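Local coordinates for Afp1 (Serratia entomophila, PDB 6RBN), which probably builds the inner tube of the contractile anti-feeding prophage injection system, stacking within the sheath as a T4 gp19-like tail tube protein, at residues A[18-24]-A[93-99]; A[64-70]-A[133-139]; A[106-112]-A[143-149]. All blocks are in the same frame, centred on the assembly; numbering follows the deposited sequence.

Contact 1: A[18-24]-A[93-99]; sequences RFIVTLG and DIMISLT
I20, T99 and R18 lose the most surface where strand 19-23 runs antiparallel to residues 93-99, the short axes 4.7 Å apart at 160°. I20 (chi1 p, chi2 t) forms a hydrogen-bonded pair with S97: I20 N to S97 O is 3.1 Å and S97 N to I20 O 3.0 Å. I20 CG1 packs 3.8 Å from S97 CB and 3.6 Å from T99 OG1. T99 (chi1 m) folds its hydroxyl back onto its own strand, OG1 donating to S97 O at 2.6 Å, and T99 N makes a weak 3.4 Å bond to R18 O. The side chain of R18 leads away from this strand to a salt bridge with E101. Farther along, T22 N to M95 O (2.9 Å), M95 N to T22 O (3.0 Å) and G24 N to D93 O (3.1 Å) hold the register. G24, at phi/psi 83/-102, would jam a CB against the preceding carbonyl. F19, V21, L23, I94, I96 and L98 share the opposite face, with L23 CG 3.7 Å from I94 CD1. In this antiparallel sheet of the tail-tube fold, strand 19-23 is flanked by 26-27 and strand 92-99 by 109-121; T22 and M95 pack against Afp2.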
# COMPACT_ATOMS: atom_id res chain seq x y z
N ARG A 18 5.80 39.41 -7.74
CA ARG A 18 6.62 40.44 -7.12
C ARG A 18 6.25 41.79 -7.72
O ARG A 18 6.54 42.05 -8.89
CB ARG A 18 8.10 40.17 -7.33
CG ARG A 18 8.98 41.10 -6.55
CD ARG A 18 8.77 40.77 -5.10
NE ARG A 18 9.31 39.46 -4.79
CZ ARG A 18 8.83 38.67 -3.84
NH1 ARG A 18 9.39 37.49 -3.60
NH2 ARG A 18 7.74 39.02 -3.19
N PHE A 19 5.63 42.65 -6.91
CA PHE A 19 5.18 43.94 -7.40
C PHE A 19 5.07 44.90 -6.24
O PHE A 19 4.63 44.54 -5.15
CB PHE A 19 3.85 43.82 -8.17
CG PHE A 19 2.70 43.33 -7.33
CD1 PHE A 19 2.47 41.97 -7.18
CD2 PHE A 19 1.81 44.22 -6.75
CE1 PHE A 19 1.41 41.52 -6.42
CE2 PHE A 19 0.76 43.77 -6.00
CZ PHE A 19 0.56 42.43 -5.84
N ILE A 20 5.46 46.15 -6.49
CA ILE A 20 5.25 47.22 -5.52
C ILE A 20 4.22 48.18 -6.09
O ILE A 20 4.12 48.36 -7.31
CB ILE A 20 6.56 47.95 -5.16
CG1 ILE A 20 7.23 48.54 -6.39
CG2 ILE A 20 7.51 47.00 -4.45
CD1 ILE A 20 8.38 49.44 -6.08
N VAL A 21 3.42 48.76 -5.20
CA VAL A 21 2.35 49.66 -5.59
C VAL A 21 2.60 50.99 -4.90
O VAL A 21 2.41 51.12 -3.68
CB VAL A 21 0.97 49.11 -5.22
CG1 VAL A 21 -0.11 50.11 -5.56
CG2 VAL A 21 0.70 47.81 -5.95
N THR A 22 3.05 51.98 -5.66
CA THR A 22 3.21 53.34 -5.16
C THR A 22 1.90 54.07 -5.39
O THR A 22 1.54 54.38 -6.53
CB THR A 22 4.37 54.05 -5.86
OG1 THR A 22 5.58 53.32 -5.64
CG2 THR A 22 4.53 55.44 -5.31
N LEU A 23 1.18 54.35 -4.32
CA LEU A 23 -0.18 54.88 -4.37
C LEU A 23 -0.11 56.35 -3.98
O LEU A 23 -0.16 56.71 -2.80
CB LEU A 23 -1.10 54.06 -3.47
CG LEU A 23 -2.61 54.26 -3.52
CD1 LEU A 23 -3.28 52.92 -3.36
CD2 LEU A 23 -3.08 55.19 -2.43
N GLY A 24 0.02 57.22 -4.98
CA GLY A 24 0.15 58.63 -4.74
C GLY A 24 1.58 59.02 -4.43
O GLY A 24 2.41 59.13 -5.34
N ASP A 93 -2.12 59.16 -8.46
CA ASP A 93 -1.50 58.41 -9.55
C ASP A 93 -0.85 57.14 -9.01
O ASP A 93 -0.09 57.18 -8.05
CB ASP A 93 -0.49 59.28 -10.29
CG ASP A 93 0.43 60.04 -9.36
OD1 ASP A 93 0.20 60.01 -8.13
OD2 ASP A 93 1.39 60.67 -9.86
N ILE A 94 -1.17 56.01 -9.64
CA ILE A 94 -0.77 54.69 -9.17
C ILE A 94 0.36 54.19 -10.05
O ILE A 94 0.31 54.32 -11.28
CB ILE A 94 -1.96 53.71 -9.20
CG1 ILE A 94 -3.20 54.34 -8.57
CG2 ILE A 94 -1.62 52.43 -8.47
CD1 ILE A 94 -3.05 54.73 -7.15
N MET A 95 1.38 53.60 -9.43
CA MET A 95 2.44 52.92 -10.16
C MET A 95 2.55 51.49 -9.64
O MET A 95 2.75 51.29 -8.45
CB MET A 95 3.78 53.62 -10.00
CG MET A 95 4.86 53.05 -10.90
SD MET A 95 6.47 53.71 -10.49
CE MET A 95 6.18 55.42 -10.87
N ILE A 96 2.43 50.52 -10.54
CA ILE A 96 2.59 49.11 -10.19
C ILE A 96 3.80 48.60 -10.96
O ILE A 96 3.76 48.50 -12.19
CB ILE A 96 1.33 48.29 -10.50
CG1 ILE A 96 0.16 48.81 -9.68
CG2 ILE A 96 1.57 46.84 -10.20
CD1 ILE A 96 -1.16 48.22 -10.07
N SER A 97 4.86 48.26 -10.23
CA SER A 97 6.15 47.95 -10.82
C SER A 97 6.50 46.49 -10.57
O SER A 97 6.57 46.06 -9.42
CB SER A 97 7.24 48.83 -10.20
OG SER A 97 6.97 50.21 -10.38
N LEU A 98 6.75 45.74 -11.64
CA LEU A 98 7.36 44.42 -11.49
C LEU A 98 8.80 44.60 -11.02
O LEU A 98 9.58 45.33 -11.63
CB LEU A 98 7.31 43.64 -12.79
CG LEU A 98 5.94 43.09 -13.17
CD1 LEU A 98 6.00 42.43 -14.53
CD2 LEU A 98 5.50 42.10 -12.13
N THR A 99 9.15 43.93 -9.93
CA THR A 99 10.30 44.30 -9.13
C THR A 99 11.24 43.11 -9.02
O THR A 99 10.86 41.96 -9.23
CB THR A 99 9.81 44.79 -7.75
OG1 THR A 99 8.67 45.63 -7.94
CG2 THR A 99 10.84 45.65 -7.05

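Contact 2: A[64-70]-A[133-139]; sequences ITLSKGV and AVQQITL
L66 (chi1 m, chi2 t) overlaps two residues of the opposing strand, its CB 3.8 Å from I137 CG2 and its CD1 3.8 Å from L139 CD1. L66 belongs to an antiparallel pairing of strands 64-69 and 134-139, whose axes approach to 4.5 Å at 160°. Hydrogen-bonded pairs are I64 with L139, L66 with I137 and K68 with Q135, alternating with the non-hydrogen-bonded pairs T65-T138, S67-Q136 and G69-V134. The bonds I64 N to L139 O (3.1 Å), L139 N to I64 O (2.7 Å), L66 N to I137 O (2.9 Å) and I137 N to L66 O (2.8 Å) are well directed. Toward the other end, K68 N to Q135 O is 3.1 Å, whereas Q135 N to K68 O, though 2.8 Å, is weak because its angle is only 120°. V70 N to A133 O (2.7 Å) continues the pairing past K68, and V70 CB meets A133 CB at 3.8 Å and V70 CG2 meets Q135 CG at 3.7 Å.

On one face I64, L66, I137 and L139 form an apolar patch, with K68 and Q135 further along; the other carries T65, S67, Q136 and T138, with V134 toward the end, and there the methyl CG2 of T65 packs 3.3 Å from Q136 NE2. Q136 hydrogen-bonds T121, T138 bonds S119, and Q135 reaches N75. V70 and A133 also form backbone hydrogen bonds to a neighbouring copy of Afp1, consistent with a tube assembled from repeated subunits. Within the chain, strand 63-69 has 32-34 on its other edge, and strand 134-140 has 109-121.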
# COMPACT_ATOMS: atom_id res chain seq x y z
N ILE A 64 -9.68 49.46 -12.25
CA ILE A 64 -8.52 48.83 -11.64
C ILE A 64 -8.91 48.32 -10.26
O ILE A 64 -9.53 49.04 -9.48
CB ILE A 64 -7.35 49.83 -11.55
CG1 ILE A 64 -6.95 50.24 -12.96
CG2 ILE A 64 -6.17 49.25 -10.81
CD1 ILE A 64 -6.09 51.43 -13.01
N THR A 65 -8.57 47.06 -9.98
CA THR A 65 -8.91 46.40 -8.73
C THR A 65 -7.64 46.16 -7.93
O THR A 65 -6.73 45.48 -8.39
CB THR A 65 -9.63 45.08 -9.00
OG1 THR A 65 -10.89 45.33 -9.61
CG2 THR A 65 -9.81 44.31 -7.71
N LEU A 66 -7.59 46.73 -6.73
CA LEU A 66 -6.52 46.48 -5.77
C LEU A 66 -7.12 45.83 -4.54
O LEU A 66 -8.24 46.16 -4.13
CB LEU A 66 -5.82 47.78 -5.37
CG LEU A 66 -5.06 48.57 -6.43
CD1 LEU A 66 -4.56 49.87 -5.85
CD2 LEU A 66 -3.91 47.76 -6.96
N SER A 67 -6.40 44.89 -3.94
CA SER A 67 -6.90 44.23 -2.74
C SER A 67 -5.76 43.96 -1.77
O SER A 67 -4.71 43.47 -2.17
CB SER A 67 -7.61 42.92 -3.08
OG SER A 67 -6.70 41.96 -3.57
N LYS A 68 -5.99 44.30 -0.50
CA LYS A 68 -5.01 44.06 0.55
C LYS A 68 -5.75 43.61 1.81
O LYS A 68 -6.98 43.59 1.86
CB LYS A 68 -4.19 45.31 0.85
CG LYS A 68 -4.98 46.44 1.46
CD LYS A 68 -4.07 47.59 1.80
CE LYS A 68 -3.19 47.22 2.97
NZ LYS A 68 -2.35 48.34 3.44
N GLY A 69 -4.98 43.25 2.83
CA GLY A 69 -5.55 42.76 4.06
C GLY A 69 -5.88 43.86 5.04
O GLY A 69 -5.51 45.02 4.88
N VAL A 70 -6.61 43.48 6.09
CA VAL A 70 -7.00 44.41 7.14
C VAL A 70 -6.01 44.28 8.29
O VAL A 70 -5.79 43.19 8.81
CB VAL A 70 -8.44 44.13 7.62
CG1 VAL A 70 -8.79 45.02 8.79
CG2 VAL A 70 -9.41 44.35 6.50
N ALA A 133 -9.01 38.82 6.66
CA ALA A 133 -9.89 39.93 6.29
C ALA A 133 -9.22 40.73 5.18
O ALA A 133 -8.22 41.41 5.42
CB ALA A 133 -10.17 40.80 7.51
N VAL A 134 -9.77 40.65 3.98
CA VAL A 134 -9.19 41.27 2.79
C VAL A 134 -10.18 42.28 2.24
O VAL A 134 -11.27 41.91 1.78
CB VAL A 134 -8.83 40.23 1.72
CG1 VAL A 134 -8.40 40.92 0.44
CG2 VAL A 134 -7.71 39.34 2.21
N GLN A 135 -9.80 43.55 2.27
CA GLN A 135 -10.54 44.59 1.58
C GLN A 135 -10.17 44.60 0.11
O GLN A 135 -9.07 44.22 -0.28
CB GLN A 135 -10.24 45.95 2.19
CG GLN A 135 -10.83 46.15 3.55
CD GLN A 135 -10.39 47.45 4.17
OE1 GLN A 135 -9.53 48.14 3.64
NE2 GLN A 135 -10.98 47.79 5.31
N GLN A 136 -11.11 45.04 -0.72
CA GLN A 136 -10.95 45.03 -2.17
C GLN A 136 -11.51 46.34 -2.72
O GLN A 136 -12.72 46.55 -2.73
CB GLN A 136 -11.65 43.81 -2.77
CG GLN A 136 -11.60 43.65 -4.27
CD GLN A 136 -12.87 44.14 -4.94
OE1 GLN A 136 -13.94 44.13 -4.34
NE2 GLN A 136 -12.76 44.54 -6.19
N ILE A 137 -10.61 47.22 -3.17
CA ILE A 137 -10.96 48.55 -3.63
C ILE A 137 -10.89 48.59 -5.15
O ILE A 137 -10.01 47.98 -5.77
CB ILE A 137 -10.04 49.61 -2.98
CG1 ILE A 137 -10.45 51.04 -3.34
CG2 ILE A 137 -8.56 49.38 -3.26
CD1 ILE A 137 -9.82 52.08 -2.46
N THR A 138 -11.87 49.25 -5.77
CA THR A 138 -11.86 49.47 -7.21
C THR A 138 -11.65 50.95 -7.49
O THR A 138 -12.14 51.81 -6.77
CB THR A 138 -13.15 49.01 -7.89
OG1 THR A 138 -14.25 49.77 -7.38
CG2 THR A 138 -13.39 47.55 -7.64
N LEU A 139 -10.92 51.22 -8.56
CA LEU A 139 -10.49 52.56 -8.89
C LEU A 139 -10.94 52.90 -10.30
O LEU A 139 -11.01 52.04 -11.17
CB LEU A 139 -8.97 52.69 -8.79
CG LEU A 139 -8.33 52.39 -7.44
CD1 LEU A 139 -6.84 52.38 -7.59
CD2 LEU A 139 -8.74 53.40 -6.41

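Contact 3: A[106-112]-A[143-149]; sequences VLVSWNV and RVTIQTA
This is an antiparallel strand pairing that joins the C-terminal strand 144-148 to the start of strand 109-121, with axes 4.6 Å apart at 148°. N111 and T145 give the tightest link: N111 N to T145 O is 2.7 Å and T145 N to N111 O 3.0 Å. Two residues along, S109 N to Q147 O measures 3.1 Å, but the return bond, Q147 N to S109 O at 3.2 Å, is weak. The chain turns a corner at V108, after L107 at phi/psi -93/-62. Through pairs S109-Q147 and N111-T145 the last strand extends the antiparallel sheet of this gp19-like tube protein beyond 109-121, whose other neighbour here is 92-99. W110 (chi1 m) places CD1 3.5 Å from I146 CG1 and, at its ring edge, 4.2 Å from V144 CG1; its ring stacks edge-to-face on F125 of a neighbouring Afp1 subunit. On the face of S109 and N111, Q147 (chi1 p) sets CG 3.2 Å from S109 OG, and its amide hydrogen-bonds K284 and Q281 of the Afp2 chain.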
# COMPACT_ATOMS: atom_id res chain seq x y z
N VAL A 106 13.52 47.94 -10.66
CA VAL A 106 12.21 47.92 -11.30
C VAL A 106 12.39 47.39 -12.71
O VAL A 106 13.21 47.89 -13.48
CB VAL A 106 11.58 49.32 -11.31
CG1 VAL A 106 10.36 49.35 -12.19
CG2 VAL A 106 11.21 49.73 -9.91
N LEU A 107 11.62 46.36 -13.06
CA LEU A 107 11.79 45.69 -14.34
C LEU A 107 10.87 46.29 -15.41
O LEU A 107 11.34 46.83 -16.41
CB LEU A 107 11.53 44.19 -14.18
CG LEU A 107 12.44 43.50 -13.17
CD1 LEU A 107 12.00 42.07 -12.95
CD2 LEU A 107 13.88 43.56 -13.62
N VAL A 108 9.56 46.19 -15.19
CA VAL A 108 8.54 46.80 -16.04
C VAL A 108 7.48 47.36 -15.11
O VAL A 108 7.01 46.66 -14.22
CB VAL A 108 7.90 45.78 -17.02
CG1 VAL A 108 6.73 46.40 -17.76
CG2 VAL A 108 8.90 45.27 -18.04
N SER A 109 7.11 48.63 -15.30
CA SER A 109 6.10 49.23 -14.45
C SER A 109 4.92 49.73 -15.28
O SER A 109 5.04 50.02 -16.47
CB SER A 109 6.68 50.38 -13.63
OG SER A 109 7.06 51.46 -14.44
N TRP A 110 3.78 49.81 -14.61
CA TRP A 110 2.52 50.28 -15.18
C TRP A 110 2.11 51.56 -14.47
O TRP A 110 1.98 51.56 -13.24
CB TRP A 110 1.43 49.22 -15.03
CG TRP A 110 1.50 48.11 -16.01
CD1 TRP A 110 0.75 47.97 -17.14
CD2 TRP A 110 2.38 46.98 -15.97
NE1 TRP A 110 1.10 46.82 -17.80
CE2 TRP A 110 2.10 46.20 -17.10
CE3 TRP A 110 3.37 46.56 -15.09
CZ2 TRP A 110 2.78 45.02 -17.37
CZ3 TRP A 110 4.04 45.39 -15.35
CH2 TRP A 110 3.74 44.63 -16.49
N ASN A 111 1.92 52.63 -15.22
CA ASN A 111 1.55 53.92 -14.66
C ASN A 111 0.07 54.18 -14.86
O ASN A 111 -0.50 53.86 -15.91
CB ASN A 111 2.36 55.04 -15.31
CG ASN A 111 3.83 54.91 -15.05
OD1 ASN A 111 4.62 54.72 -15.97
ND2 ASN A 111 4.21 55.00 -13.79
N VAL A 112 -0.56 54.76 -13.84
CA VAL A 112 -1.98 55.07 -13.82
C VAL A 112 -2.12 56.54 -13.47
O VAL A 112 -1.51 57.01 -12.51
CB VAL A 112 -2.73 54.19 -12.81
CG1 VAL A 112 -4.15 54.61 -12.68
CG2 VAL A 112 -2.65 52.73 -13.22
N ARG A 143 -6.13 56.83 -17.99
CA ARG A 143 -5.23 56.16 -18.92
C ARG A 143 -4.28 55.26 -18.14
O ARG A 143 -4.06 55.44 -16.94
CB ARG A 143 -4.42 57.14 -19.78
CG ARG A 143 -3.40 57.93 -19.02
CD ARG A 143 -2.67 58.90 -19.91
NE ARG A 143 -1.64 59.62 -19.17
CZ ARG A 143 -1.84 60.74 -18.49
NH1 ARG A 143 -0.84 61.32 -17.85
NH2 ARG A 143 -3.04 61.29 -18.47
N VAL A 144 -3.73 54.27 -18.85
CA VAL A 144 -2.73 53.35 -18.33
C VAL A 144 -1.58 53.32 -19.32
O VAL A 144 -1.78 53.00 -20.50
CB VAL A 144 -3.29 51.93 -18.13
CG1 VAL A 144 -2.18 50.96 -17.79
CG2 VAL A 144 -4.32 51.91 -17.03
N THR A 145 -0.38 53.68 -18.86
CA THR A 145 0.81 53.63 -19.70
C THR A 145 1.82 52.65 -19.10
O THR A 145 1.78 52.33 -17.92
CB THR A 145 1.45 55.01 -19.85
OG1 THR A 145 1.82 55.52 -18.57
CG2 THR A 145 0.48 55.98 -20.52
N ILE A 146 2.72 52.18 -19.96
CA ILE A 146 3.73 51.19 -19.59
C ILE A 146 5.09 51.77 -19.92
O ILE A 146 5.38 52.05 -21.09
CB ILE A 146 3.52 49.87 -20.34
CG1 ILE A 146 2.15 49.28 -20.05
CG2 ILE A 146 4.60 48.88 -19.98
CD1 ILE A 146 1.78 48.13 -20.95
N GLN A 147 5.93 51.96 -18.90
CA GLN A 147 7.33 52.26 -19.14
C GLN A 147 8.17 51.05 -18.78
O GLN A 147 7.89 50.34 -17.81
CB GLN A 147 7.80 53.51 -18.37
CG GLN A 147 7.82 53.42 -16.88
CD GLN A 147 8.39 54.65 -16.23
OE1 GLN A 147 8.79 55.59 -16.91
NE2 GLN A 147 8.44 54.66 -14.91
N THR A 148 9.17 50.78 -19.61
CA THR A 148 9.96 49.56 -19.53
C THR A 148 11.41 49.94 -19.27
O THR A 148 12.12 50.35 -20.19
CB THR A 148 9.85 48.74 -20.81
OG1 THR A 148 10.34 49.51 -21.91
CG2 THR A 148 8.41 48.36 -21.07
N ALA A 149 11.85 49.79 -18.02
CA ALA A 149 13.25 49.94 -17.67
C ALA A 149 13.55 49.14 -16.42
O ALA A 149 14.52 49.41 -15.72
CB ALA A 149 13.60 51.40 -17.47

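From the N terminus, residues 18-24 wait for 93-99, so contact 1 closes a loop of 68 residues; within it lies 64-70, which pairs only later with 133-139. Contacts 1 and 2 therefore cross. Contact 3 opens after contact 1 has closed and crosses contact 2 in turn, since 106-112 falls inside the loop of contact 2 and 143-149 beyond it. Contacts 1 and 3 are neighbours in one sheet, linked by a probable hydrogen bond from V112 N to I94 O (2.7 Å). Contact 2 packs against both through apolar side chains: L23 CD1 lies 4.1 Å from L66 CD1, and I64 CD1 3.7 Å from V112 CG2.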